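Local coordinates for hypothetical protein PA2218 (Pseudomonas aeruginosa, PDB 2HDW), which is of unknown function but has an alpha/beta-hydrolase fold and is thought to act as a hydrolase, at residues M184-V189 with P296-I301; V195-T200 with G361-H366; T200-D205 with A317-F322; D265-P270 with V278-A283. All coordinates share one frame; numbering follows the deposited sequence.

Interactions 1, 2 and 3 gather around strand 197-201 of the mixed sheet. Interaction 1 sets a loop on helix 180-191, just before that strand; interaction 2 packs C-terminal helix 356-366 on the strand; interaction 3 joins its end and the loop after it to the start of helix 320-329. Interactions 2 and 3 share Thr-200, with centres about 19 Å apart, and Leu-186 of interaction 1 packs on Thr-200 and Met-203. Along the chain, interaction 1 crosses both, while interaction 4 is nested inside all three loops. Interaction 4 closes a local loop at the end of helix 258-267, its centre about 30 Å from that of interaction 2. Sequence-distant parts thus meet around strand 197-201, while interaction 4 lies apart.

Interaction 1: residues M184-V189 with P296-I301; sequences MALNAV and PILTYI
Leu-186 and Asn-187, on one side of helix 180-191, receive the side chains of Ile-297 and Leu-298 from the loop 296-301. The tightest apolar touch is the methyl CD2 of Leu-298 against CB of Leu-186, at 3.5 Å. The same CD2 branch also comes within 3.8 Å of the backbone N of Asn-187. Farther out, Leu-186 meets Ile-301 methyl to methyl, CD1 to CD1 at 4.2 Å. Ile-297 carries CG1 between its own N and carbonyl carbon (chi1 54°), and its extended CD1 approaches the N of Met-184 at 4.1 Å. CB of Ile-297 lies 3.5 Å from Asn-187 CG, the two side chains crossing at a slant. A type I turn from Leu-298 to Ile-301, closed by Ile-301 N to Leu-298 O at 3.2 Å, reverses the chain, and the ends of both side chains come near Leu-186. Pro-148 and Thr-207 also touch Ile-297. The contact is largely apolar packing by Leu-186, Ile-297, Leu-298 and Ile-301, to which Asn-187, partly exposed, adds a large share of the buried surface by lying against Ile-297.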
loop_
_atom_site.group_PDB
_atom_site.type_symbol
_atom_site.label_atom_id
_atom_site.label_comp_id
_atom_site.label_asym_id
_atom_site.label_seq_id
_atom_site.Cartn_x
_atom_site.Cartn_y
_atom_site.Cartn_z
ATOM N N MET A 184 -0.368 5.147 -4.782
ATOM C CA MET A 184 -0.797 6.093 -3.755
ATOM C C MET A 184 0.408 6.808 -3.127
ATOM O O MET A 184 0.317 7.982 -2.766
ATOM C CB MET A 184 -1.602 5.376 -2.662
ATOM C CG MET A 184 -3.117 5.689 -2.642
ATOM S SD MET A 184 -4.106 4.987 -4.006
ATOM C CE MET A 184 -4.291 3.274 -3.431
ATOM N N ALA A 185 1.528 6.103 -2.995
ATOM C CA ALA A 185 2.728 6.699 -2.412
ATOM C C ALA A 185 3.240 7.833 -3.298
ATOM O O ALA A 185 3.541 8.919 -2.810
ATOM C CB ALA A 185 3.823 5.638 -2.227
ATOM N N LEU A 186 3.335 7.585 -4.598
ATOM C CA LEU A 186 3.802 8.613 -5.530
ATOM C C LEU A 186 2.828 9.784 -5.522
ATOM O O LEU A 186 3.237 10.945 -5.596
ATOM C CB LEU A 186 3.914 8.040 -6.947
ATOM C CG LEU A 186 4.975 6.951 -7.125
ATOM C CD1 LEU A 186 4.820 6.276 -8.483
ATOM C CD2 LEU A 186 6.360 7.572 -6.980
ATOM N N ASN A 187 1.539 9.473 -5.420
ATOM C CA ASN A 187 0.496 10.495 -5.405
ATOM C C ASN A 187 0.641 11.385 -4.172
ATOM O O ASN A 187 0.521 12.606 -4.262
ATOM C CB ASN A 187 -0.889 9.842 -5.392
ATOM C CG ASN A 187 -1.981 10.772 -5.897
ATOM O OD1 ASN A 187 -3.035 10.922 -5.266
ATOM N ND2 ASN A 187 -1.743 11.391 -7.046
ATOM N N ALA A 188 0.903 10.761 -3.027
ATOM C CA ALA A 188 1.061 11.489 -1.769
ATOM C C ALA A 188 2.303 12.377 -1.752
ATOM O O ALA A 188 2.242 13.536 -1.336
ATOM C CB ALA A 188 1.117 10.506 -0.599
ATOM N N VAL A 189 3.431 11.831 -2.198
ATOM C CA VAL A 189 4.692 12.572 -2.203
ATOM C C VAL A 189 4.677 13.822 -3.089
ATOM O O VAL A 189 5.341 14.814 -2.787
ATOM C CB VAL A 189 5.866 11.658 -2.637
ATOM C CG1 VAL A 189 7.171 12.452 -2.640
ATOM C CG2 VAL A 189 5.974 10.463 -1.683
ATOM N N PRO A 296 -8.244 10.100 -11.337
ATOM C CA PRO A 296 -6.883 9.581 -11.465
ATOM C C PRO A 296 -5.874 10.161 -10.485
ATOM O O PRO A 296 -6.018 11.288 -10.000
ATOM C CB PRO A 296 -6.528 9.894 -12.918
ATOM C CG PRO A 296 -7.326 11.114 -13.206
ATOM C CD PRO A 296 -8.653 10.817 -12.558
ATOM N N ILE A 297 -4.860 9.359 -10.189
ATOM C CA ILE A 297 -3.780 9.764 -9.307
ATOM C C ILE A 297 -2.572 10.012 -10.209
ATOM O O ILE A 297 -2.648 9.795 -11.422
ATOM C CB ILE A 297 -3.418 8.657 -8.293
ATOM C CG1 ILE A 297 -3.112 7.357 -9.034
ATOM C CG2 ILE A 297 -4.566 8.480 -7.294
ATOM C CD1 ILE A 297 -2.374 6.317 -8.193
ATOM N N LEU A 298 -1.479 10.481 -9.615
ATOM C CA LEU A 298 -0.221 10.749 -10.323
ATOM C C LEU A 298 -0.207 11.931 -11.286
ATOM O O LEU A 298 0.744 12.092 -12.056
ATOM C CB LEU A 298 0.233 9.496 -11.077
ATOM C CG LEU A 298 0.289 8.191 -10.280
ATOM C CD1 LEU A 298 0.867 7.088 -11.166
ATOM C CD2 LEU A 298 1.130 8.373 -9.032
ATOM N N THR A 299 -1.236 12.773 -11.243
ATOM C CA THR A 299 -1.272 13.925 -12.135
ATOM C C THR A 299 -0.029 14.793 -11.975
ATOM O O THR A 299 0.552 15.260 -12.959
ATOM C CB THR A 299 -2.503 14.814 -11.862
ATOM O OG1 THR A 299 -3.693 14.038 -12.018
ATOM C CG2 THR A 299 -2.550 15.985 -12.848
ATOM N N TYR A 300 0.378 14.994 -10.726
ATOM C CA TYR A 300 1.519 15.841 -10.411
ATOM C C TYR A 300 2.801 15.087 -10.064
ATOM O O TYR A 300 3.654 15.588 -9.324
ATOM C CB TYR A 300 1.115 16.769 -9.267
ATOM C CG TYR A 300 -0.110 17.591 -9.616
ATOM C CD1 TYR A 300 0.003 18.726 -10.414
ATOM C CD2 TYR A 300 -1.388 17.202 -9.199
ATOM C CE1 TYR A 300 -1.117 19.458 -10.794
ATOM C CE2 TYR A 300 -2.525 17.928 -9.577
ATOM C CZ TYR A 300 -2.373 19.058 -10.379
ATOM O OH TYR A 300 -3.467 19.790 -10.782
ATOM N N ILE A 301 2.950 13.895 -10.631
ATOM C CA ILE A 301 4.116 13.066 -10.368
ATOM C C ILE A 301 5.457 13.750 -10.647
ATOM O O ILE A 301 6.445 13.477 -9.971
ATOM C CB ILE A 301 4.023 11.741 -11.166
ATOM C CG1 ILE A 301 5.142 10.798 -10.735
ATOM C CG2 ILE A 301 4.067 12.027 -12.669
ATOM C CD1 ILE A 301 5.028 9.410 -11.323
#

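Interaction 2: residues V195-T200 with G361-H366; sequences VKAVVT and GFFDEH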
loop_
_atom_site.group_PDB
_atom_site.type_symbol
_atom_site.label_atom_id
_atom_site.label_comp_id
_atom_site.label_asym_id
_atom_site.label_seq_id
_atom_site.Cartn_x
_atom_site.Cartn_y
_atom_site.Cartn_z
ATOM N N VAL A 195 7.788 14.654 2.766
ATOM C CA VAL A 195 8.387 13.374 2.386
ATOM C C VAL A 195 9.584 13.627 1.466
ATOM O O VAL A 195 9.441 14.174 0.367
ATOM C CB VAL A 195 7.348 12.461 1.691
ATOM C CG1 VAL A 195 7.935 11.079 1.463
ATOM C CG2 VAL A 195 6.088 12.362 2.550
ATOM N N LYS A 196 10.763 13.220 1.931
ATOM C CA LYS A 196 12.021 13.448 1.220
ATOM C C LYS A 196 12.389 12.531 0.060
ATOM O O LYS A 196 13.123 12.939 -0.836
ATOM C CB LYS A 196 13.178 13.443 2.226
ATOM C CG LYS A 196 13.074 14.504 3.312
ATOM C CD LYS A 196 12.947 15.903 2.720
ATOM C CE LYS A 196 13.309 16.975 3.745
ATOM N NZ LYS A 196 12.484 16.878 4.970
ATOM N N ALA A 197 11.905 11.298 0.084
ATOM C CA ALA A 197 12.218 10.344 -0.974
ATOM C C ALA A 197 11.135 9.282 -0.984
ATOM O O ALA A 197 10.445 9.094 0.016
ATOM C CB ALA A 197 13.585 9.706 -0.724
ATOM N N VAL A 198 10.995 8.585 -2.110
ATOM C CA VAL A 198 9.966 7.566 -2.248
ATOM C C VAL A 198 10.406 6.376 -3.095
ATOM O O VAL A 198 11.039 6.536 -4.142
ATOM C CB VAL A 198 8.675 8.164 -2.886
ATOM C CG1 VAL A 198 8.990 8.729 -4.274
ATOM C CG2 VAL A 198 7.591 7.097 -2.982
ATOM N N VAL A 199 10.056 5.186 -2.616
ATOM C CA VAL A 199 10.342 3.924 -3.292
ATOM C C VAL A 199 9.011 3.223 -3.511
ATOM O O VAL A 199 8.144 3.275 -2.646
ATOM C CB VAL A 199 11.200 2.979 -2.413
ATOM C CG1 VAL A 199 11.130 1.547 -2.962
ATOM C CG2 VAL A 199 12.633 3.453 -2.379
ATOM N N THR A 200 8.835 2.590 -4.668
ATOM C CA THR A 200 7.615 1.836 -4.928
ATOM C C THR A 200 8.071 0.415 -5.224
ATOM O O THR A 200 9.136 0.212 -5.813
ATOM C CB THR A 200 6.819 2.368 -6.148
ATOM O OG1 THR A 200 7.641 2.331 -7.322
ATOM C CG2 THR A 200 6.334 3.788 -5.896
ATOM N N GLY A 361 19.950 1.461 1.355
ATOM C CA GLY A 361 20.987 2.339 0.840
ATOM C C GLY A 361 20.378 3.598 0.251
ATOM O O GLY A 361 20.915 4.696 0.403
ATOM N N PHE A 362 19.248 3.436 -0.428
ATOM C CA PHE A 362 18.540 4.553 -1.041
ATOM C C PHE A 362 18.127 5.570 0.025
ATOM O O PHE A 362 18.435 6.760 -0.081
ATOM C CB PHE A 362 17.294 4.030 -1.762
ATOM C CG PHE A 362 16.425 5.105 -2.353
ATOM C CD1 PHE A 362 16.772 5.720 -3.550
ATOM C CD2 PHE A 362 15.231 5.466 -1.736
ATOM C CE1 PHE A 362 15.935 6.677 -4.131
ATOM C CE2 PHE A 362 14.385 6.424 -2.307
ATOM C CZ PHE A 362 14.739 7.028 -3.508
ATOM N N PHE A 363 17.424 5.103 1.053
ATOM C CA PHE A 363 16.982 6.009 2.102
ATOM C C PHE A 363 18.130 6.514 2.967
ATOM O O PHE A 363 18.063 7.626 3.478
ATOM C CB PHE A 363 15.902 5.352 2.967
ATOM C CG PHE A 363 14.571 5.217 2.271
ATOM C CD1 PHE A 363 13.902 6.345 1.805
ATOM C CD2 PHE A 363 13.989 3.966 2.084
ATOM C CE1 PHE A 363 12.665 6.233 1.161
ATOM C CE2 PHE A 363 12.752 3.837 1.442
ATOM C CZ PHE A 363 12.090 4.973 0.981
ATOM N N ASP A 364 19.181 5.715 3.135
ATOM C CA ASP A 364 20.319 6.174 3.936
ATOM C C ASP A 364 20.877 7.453 3.318
ATOM O O ASP A 364 21.213 8.402 4.020
ATOM C CB ASP A 364 21.440 5.126 3.993
ATOM C CG ASP A 364 21.172 4.028 5.012
ATOM O OD1 ASP A 364 20.625 4.336 6.094
ATOM O OD2 ASP A 364 21.518 2.856 4.740
ATOM N N GLU A 365 20.967 7.477 1.995
ATOM C CA GLU A 365 21.493 8.648 1.316
ATOM C C GLU A 365 20.526 9.817 1.290
ATOM O O GLU A 365 20.896 10.946 1.603
ATOM C CB GLU A 365 21.870 8.329 -0.126
ATOM C CG GLU A 365 22.553 9.511 -0.793
ATOM C CD GLU A 365 22.632 9.392 -2.289
ATOM O OE1 GLU A 365 22.999 8.305 -2.782
ATOM O OE2 GLU A 365 22.338 10.396 -2.971
ATOM N N HIS A 366 19.282 9.544 0.924
ATOM C CA HIS A 366 18.291 10.602 0.801
ATOM C C HIS A 366 17.596 11.092 2.067
ATOM O O HIS A 366 17.005 12.171 2.067
ATOM C CB HIS A 366 17.259 10.189 -0.248
ATOM C CG HIS A 366 17.865 9.878 -1.581
ATOM N ND1 HIS A 366 18.639 10.784 -2.273
ATOM C CD2 HIS A 366 17.832 8.756 -2.336
ATOM C CE1 HIS A 366 19.057 10.233 -3.398
ATOM N NE2 HIS A 366 18.582 9.002 -3.460
#
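In this alpha/beta-hydrolase fold, strand 197-201 of the sheet is covered by the C-terminal helix 356-366, which runs nearly antiparallel to it: the axes of 197-200 and 361-366 make 169° and approach to 9.2 Å. Ala-197 and Val-199 point their CB atoms at the helix, whereas Val-198 turns to the other side of the sheet, onto Leu-186 and Val-189 of helix 180-191. Phe-362 has CG anti to the backbone N (chi1 176°), and the Phe-362 and Val-199 side chains slide past each other in opposite directions. The methyl CG2 of Val-199 lies 3.3 Å from Phe-362 CD2, and Ala-197 CB lies 3.7 Å from the neighbouring CE2. The same Val-199 CG2 touches CZ of Phe-363 at 3.7 Å, so one methyl meets both rings. Within the helix, CD2 of Phe-362 sits over the centre of one Phe-363 face. The carbonyl O of Ala-197 lies at the edge of the Phe-363 ring, in its plane, 3.8 Å from CE1. One turn later, His-366 closes the row, its CB 3.7 Å from Ala-197 CB. Just before Ala-197, Lys-196 leads its chain away to a salt bridge with Glu-171. The interface is mainly methyl groups against aromatic rings, and holds the last helix on the sheet by dispersion and exclusion of water, with charge kept at its border.

Interaction 3: residues T200-D205 with A317-F322; sequences TSTMYD and AHSRYF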
loop_
_atom_site.group_PDB
_atom_site.type_symbol
_atom_site.label_atom_id
_atom_site.label_comp_id
_atom_site.label_asym_id
_atom_site.label_seq_id
_atom_site.Cartn_x
_atom_site.Cartn_y
_atom_site.Cartn_z
ATOM N N THR A 200 8.835 2.590 -4.668
ATOM C CA THR A 200 7.615 1.836 -4.928
ATOM C C THR A 200 8.071 0.415 -5.224
ATOM O O THR A 200 9.136 0.212 -5.813
ATOM C CB THR A 200 6.819 2.368 -6.148
ATOM O OG1 THR A 200 7.641 2.331 -7.322
ATOM C CG2 THR A 200 6.334 3.788 -5.896
ATOM N N SER A 201 7.288 -0.568 -4.798
ATOM C CA SER A 201 7.647 -1.958 -5.044
ATOM C C SER A 201 6.518 -2.673 -5.783
ATOM O O SER A 201 5.380 -2.692 -5.313
ATOM C CB SER A 201 7.943 -2.670 -3.719
ATOM O OG SER A 201 8.501 -3.955 -3.944
ATOM N N THR A 202 6.840 -3.240 -6.946
ATOM C CA THR A 202 5.869 -3.971 -7.768
ATOM C C THR A 202 4.499 -3.268 -7.739
ATOM O O THR A 202 3.456 -3.874 -7.471
ATOM C CB THR A 202 5.771 -5.464 -7.286
ATOM O OG1 THR A 202 5.065 -6.238 -8.261
ATOM C CG2 THR A 202 5.056 -5.572 -5.930
ATOM N N MET A 203 4.524 -1.979 -8.064
ATOM C CA MET A 203 3.339 -1.125 -8.031
ATOM C C MET A 203 2.250 -1.338 -9.072
ATOM O O MET A 203 2.463 -1.929 -10.134
ATOM C CB MET A 203 3.756 0.365 -8.095
ATOM C CG MET A 203 4.121 0.885 -9.506
ATOM S SD MET A 203 4.360 2.710 -9.655
ATOM C CE MET A 203 2.675 3.286 -9.885
ATOM N N TYR A 204 1.077 -0.810 -8.727
ATOM C CA TYR A 204 -0.118 -0.790 -9.562
ATOM C C TYR A 204 -0.562 0.664 -9.425
ATOM O O TYR A 204 -0.258 1.314 -8.423
ATOM C CB TYR A 204 -1.257 -1.611 -8.949
ATOM C CG TYR A 204 -1.485 -3.022 -9.441
ATOM C CD1 TYR A 204 -0.525 -4.017 -9.254
ATOM C CD2 TYR A 204 -2.727 -3.398 -9.963
ATOM C CE1 TYR A 204 -0.801 -5.350 -9.555
ATOM C CE2 TYR A 204 -3.012 -4.728 -10.267
ATOM C CZ TYR A 204 -2.047 -5.700 -10.054
ATOM O OH TYR A 204 -2.343 -7.028 -10.284
ATOM N N ASP A 205 -1.259 1.179 -10.427
ATOM C CA ASP A 205 -1.848 2.509 -10.330
ATOM C C ASP A 205 -3.296 2.024 -10.258
ATOM O O ASP A 205 -3.866 1.647 -11.283
ATOM C CB ASP A 205 -1.630 3.329 -11.608
ATOM C CG ASP A 205 -2.513 4.569 -11.663
ATOM O OD1 ASP A 205 -3.577 4.566 -11.013
ATOM O OD2 ASP A 205 -2.166 5.541 -12.371
ATOM N N ALA A 317 7.000 -9.847 -13.775
ATOM C CA ALA A 317 5.712 -9.430 -13.226
ATOM C C ALA A 317 4.731 -8.970 -14.298
ATOM O O ALA A 317 5.089 -8.213 -15.204
ATOM C CB ALA A 317 5.918 -8.321 -12.193
ATOM N N HIS A 318 3.492 -9.437 -14.190
ATOM C CA HIS A 318 2.433 -9.070 -15.130
ATOM C C HIS A 318 2.161 -7.576 -15.004
ATOM O O HIS A 318 1.635 -6.934 -15.916
ATOM C CB HIS A 318 1.144 -9.814 -14.777
ATOM C CG HIS A 318 0.561 -9.401 -13.460
ATOM N ND1 HIS A 318 1.119 -9.761 -12.251
ATOM C CD2 HIS A 318 -0.496 -8.608 -13.162
ATOM C CE1 HIS A 318 0.433 -9.208 -11.267
ATOM N NE2 HIS A 318 -0.552 -8.501 -11.793
ATOM N N SER A 319 2.526 -7.034 -13.850
ATOM C CA SER A 319 2.299 -5.631 -13.536
ATOM C C SER A 319 3.491 -4.717 -13.790
ATOM O O SER A 319 3.432 -3.526 -13.484
ATOM C CB SER A 319 1.927 -5.525 -12.065
ATOM O OG SER A 319 2.937 -6.166 -11.307
ATOM N N ARG A 320 4.569 -5.259 -14.338
ATOM C CA ARG A 320 5.751 -4.438 -14.565
ATOM C C ARG A 320 5.465 -3.170 -15.353
ATOM O O ARG A 320 6.099 -2.137 -15.127
ATOM C CB ARG A 320 6.842 -5.234 -15.280
ATOM C CG ARG A 320 8.162 -4.477 -15.374
ATOM C CD ARG A 320 9.229 -5.279 -16.100
ATOM N NE ARG A 320 8.876 -5.494 -17.498
ATOM C CZ ARG A 320 9.602 -6.205 -18.355
ATOM N NH1 ARG A 320 10.735 -6.775 -17.955
ATOM N NH2 ARG A 320 9.194 -6.344 -19.614
ATOM N N TYR A 321 4.508 -3.234 -16.270
ATOM C CA TYR A 321 4.203 -2.068 -17.084
ATOM C C TYR A 321 3.745 -0.850 -16.279
ATOM O O TYR A 321 3.963 0.286 -16.704
ATOM C CB TYR A 321 3.175 -2.421 -18.163
ATOM C CG TYR A 321 1.749 -2.553 -17.690
ATOM C CD1 TYR A 321 0.872 -1.471 -17.758
ATOM C CD2 TYR A 321 1.252 -3.778 -17.246
ATOM C CE1 TYR A 321 -0.466 -1.605 -17.408
ATOM C CE2 TYR A 321 -0.083 -3.925 -16.892
ATOM C CZ TYR A 321 -0.935 -2.835 -16.980
ATOM O OH TYR A 321 -2.256 -2.974 -16.646
ATOM N N PHE A 322 3.122 -1.067 -15.121
ATOM C CA PHE A 322 2.682 0.066 -14.299
ATOM C C PHE A 322 3.862 0.956 -13.908
ATOM O O PHE A 322 3.767 2.184 -13.956
ATOM C CB PHE A 322 1.974 -0.414 -13.028
ATOM C CG PHE A 322 0.597 -0.969 -13.269
ATOM C CD1 PHE A 322 -0.395 -0.181 -13.844
ATOM C CD2 PHE A 322 0.287 -2.276 -12.908
ATOM C CE1 PHE A 322 -1.683 -0.686 -14.056
ATOM C CE2 PHE A 322 -0.998 -2.794 -13.115
ATOM C CZ PHE A 322 -1.984 -1.993 -13.691
#
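Tyr-204 and Phe-322 form an offset stack, their centroids 4.8 Å apart and planes at 27°. CE2 of Phe-322 stands over one face of the tyrosine ring, 3.6 Å from CD2 of Tyr-204. With chi1 at -73°, CG of Phe-322 lies anti to its carbonyl carbon, below Tyr-204 CA. That CA makes a CH-pi contact 4.0 Å from the Phe-322 ring centroid, and Asp-205 N lies over the same face, while CZ of Tyr-321 covers the opposite one. His-318 completes the aromatic cluster, meeting Tyr-204 rim to rim. The polar part is one nearly straight hydrogen bond, Tyr-204 OH to His-318 NE2 at 2.8 Å (176°), with the hydroxyl in the imidazole plane at its edge; either atom could donate. That hydroxyl also bonds to the hydroxyls of Tyr-214 and Tyr-263. Plain packing adds CB of Ser-319, 3.7 Å from Tyr-204 CE1, and CB of Phe-322, 3.3 Å from Met-203 O. This carbonyl and the Asp-205 N are buried without a partner in the model. The contact sits where strand 197-201 ends and helix 320-329 begins: Asp-205 N-caps helix 206-212, Ser-319 bonds to His-313 of strand 309-314, and the rings of Tyr-204 and His-318 meet that of His-344, which occupies a loop position where this fold usually carries its catalytic histidine.

Interaction 4: residues D265-P270 with V278-A283; sequences DYYMTP and VNSGNA
Tyr-267, in the last turn of helix 258-267, and Asn-279 form the tight part of this contact. Their side chains lie side by side and point the same way, so that CB of Asn-279 rests almost squarely on the tyrosine ring, 3.4 Å from its centroid and 8° off the normal. CD2 of Tyr-266 covers the opposite face, holding the ring between them. Asn-279 has CG anti to its carbonyl carbon (chi1 -61°), beside the phenol end of the ring, where ND2 makes a weak hydrogen bond of 3.1 Å to Tyr-267 OH; its stronger partner is Phe-105 O. Next to this, OG of Ser-280 donates to the carbonyl O of Tyr-267 at 2.8 Å, in the carbonyl plane and on a lone pair, and the same hydroxyl comes to the edge of the tyrosine ring. Ser-280 stands at the centre of an inverse gamma turn. Looser and partly exposed is the outer side. There Met-268, just past the helix end, curls its chain so that SD lies 3.4 Å from Gly-281 N. Gly-281, with a left-handed backbone (phi 84°), has no side chain there, and Met-268 CE packs 3.8 Å from its CA. A helix-end carbonyl is thus satisfied by a serine hydroxyl instead of a further helical turn, while the buried ring and amide bind the following loop back to the helix.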
loop_
_atom_site.group_PDB
_atom_site.type_symbol
_atom_site.label_atom_id
_atom_site.label_comp_id
_atom_site.label_asym_id
_atom_site.label_seq_id
_atom_site.Cartn_x
_atom_site.Cartn_y
_atom_site.Cartn_z
ATOM N N ASP A 265 -2.016 -18.137 -3.883
ATOM C CA ASP A 265 -1.000 -18.827 -3.098
ATOM C C ASP A 265 -0.441 -17.972 -1.975
ATOM O O ASP A 265 0.080 -18.491 -0.992
ATOM C CB ASP A 265 0.130 -19.310 -4.000
ATOM C CG ASP A 265 -0.314 -20.421 -4.929
ATOM O OD1 ASP A 265 -1.393 -21.002 -4.685
ATOM O OD2 ASP A 265 0.412 -20.715 -5.894
ATOM N N TYR A 266 -0.549 -16.658 -2.116
ATOM C CA TYR A 266 -0.057 -15.773 -1.071
ATOM C C TYR A 266 -1.165 -15.444 -0.071
ATOM O O TYR A 266 -1.036 -15.689 1.133
ATOM C CB TYR A 266 0.467 -14.466 -1.671
ATOM C CG TYR A 266 0.893 -13.475 -0.611
ATOM C CD1 TYR A 266 2.087 -13.645 0.093
ATOM C CD2 TYR A 266 0.071 -12.405 -0.261
ATOM C CE1 TYR A 266 2.450 -12.776 1.124
ATOM C CE2 TYR A 266 0.419 -11.534 0.770
ATOM C CZ TYR A 266 1.606 -11.725 1.456
ATOM O OH TYR A 266 1.941 -10.871 2.481
ATOM N N TYR A 267 -2.259 -14.893 -0.591
ATOM C CA TYR A 267 -3.390 -14.468 0.227
ATOM C C TYR A 267 -4.287 -15.558 0.802
ATOM O O TYR A 267 -4.971 -15.330 1.798
ATOM C CB TYR A 267 -4.267 -13.496 -0.573
ATOM C CG TYR A 267 -3.665 -12.126 -0.800
ATOM C CD1 TYR A 267 -3.455 -11.248 0.265
ATOM C CD2 TYR A 267 -3.322 -11.698 -2.087
ATOM C CE1 TYR A 267 -2.917 -9.972 0.057
ATOM C CE2 TYR A 267 -2.783 -10.426 -2.306
ATOM C CZ TYR A 267 -2.583 -9.570 -1.231
ATOM O OH TYR A 267 -2.041 -8.317 -1.443
ATOM N N MET A 268 -4.294 -16.738 0.197
ATOM C CA MET A 268 -5.180 -17.786 0.692
ATOM C C MET A 268 -4.522 -19.086 1.152
ATOM O O MET A 268 -5.113 -20.162 1.067
ATOM C CB MET A 268 -6.264 -18.065 -0.352
ATOM C CG MET A 268 -7.259 -16.901 -0.510
ATOM S SD MET A 268 -8.257 -16.623 0.965
ATOM C CE MET A 268 -9.730 -17.618 0.526
ATOM N N THR A 269 -3.286 -18.977 1.625
ATOM C CA THR A 269 -2.565 -20.118 2.166
ATOM C C THR A 269 -1.838 -19.543 3.370
ATOM O O THR A 269 -1.829 -18.327 3.573
ATOM C CB THR A 269 -1.505 -20.692 1.201
ATOM O OG1 THR A 269 -0.373 -19.814 1.153
ATOM C CG2 THR A 269 -2.080 -20.872 -0.197
ATOM N N PRO A 270 -1.240 -20.404 4.197
ATOM C CA PRO A 270 -0.521 -19.903 5.369
ATOM C C PRO A 270 0.604 -18.924 5.013
ATOM O O PRO A 270 1.075 -18.174 5.872
ATOM C CB PRO A 270 -0.009 -21.186 6.019
ATOM C CG PRO A 270 -1.141 -22.133 5.763
ATOM C CD PRO A 270 -1.455 -21.860 4.297
ATOM N N VAL A 278 -8.817 -7.729 2.826
ATOM C CA VAL A 278 -9.806 -7.784 1.757
ATOM C C VAL A 278 -9.404 -8.889 0.782
ATOM O O VAL A 278 -10.229 -9.700 0.356
ATOM C CB VAL A 278 -9.858 -6.447 0.967
ATOM C CG1 VAL A 278 -10.457 -6.678 -0.428
ATOM C CG2 VAL A 278 -10.681 -5.425 1.729
ATOM N N ASN A 279 -8.123 -8.918 0.431
ATOM C CA ASN A 279 -7.634 -9.903 -0.518
ATOM C C ASN A 279 -7.652 -11.334 -0.001
ATOM O O ASN A 279 -7.622 -12.277 -0.788
ATOM C CB ASN A 279 -6.230 -9.513 -0.991
ATOM C CG ASN A 279 -6.219 -8.167 -1.698
ATOM O OD1 ASN A 279 -7.244 -7.735 -2.231
ATOM N ND2 ASN A 279 -5.065 -7.503 -1.714
ATOM N N SER A 280 -7.711 -11.505 1.315
ATOM C CA SER A 280 -7.744 -12.847 1.885
ATOM C C SER A 280 -9.167 -13.373 2.075
ATOM O O SER A 280 -9.620 -13.567 3.200
ATOM C CB SER A 280 -6.999 -12.890 3.226
ATOM O OG SER A 280 -5.589 -12.850 3.043
ATOM N N GLY A 281 -9.874 -13.590 0.972
ATOM C CA GLY A 281 -11.222 -14.131 1.056
ATOM C C GLY A 281 -12.366 -13.165 1.313
ATOM O O GLY A 281 -13.513 -13.593 1.447
ATOM N N ASN A 282 -12.076 -11.872 1.404
ATOM C CA ASN A 282 -13.136 -10.899 1.617
ATOM C C ASN A 282 -13.309 -10.059 0.360
ATOM O O ASN A 282 -13.151 -10.580 -0.748
ATOM C CB ASN A 282 -12.824 -10.029 2.840
ATOM C CG ASN A 282 -12.749 -10.847 4.114
ATOM O OD1 ASN A 282 -11.667 -11.119 4.627
ATOM N ND2 ASN A 282 -13.907 -11.267 4.618
ATOM N N ALA A 283 -13.632 -8.776 0.506
ATOM C CA ALA A 283 -13.830 -7.931 -0.669
ATOM C C ALA A 283 -14.216 -6.504 -0.357
ATOM O O ALA A 283 -14.634 -6.183 0.752
ATOM C CB ALA A 283 -14.897 -8.532 -1.556
#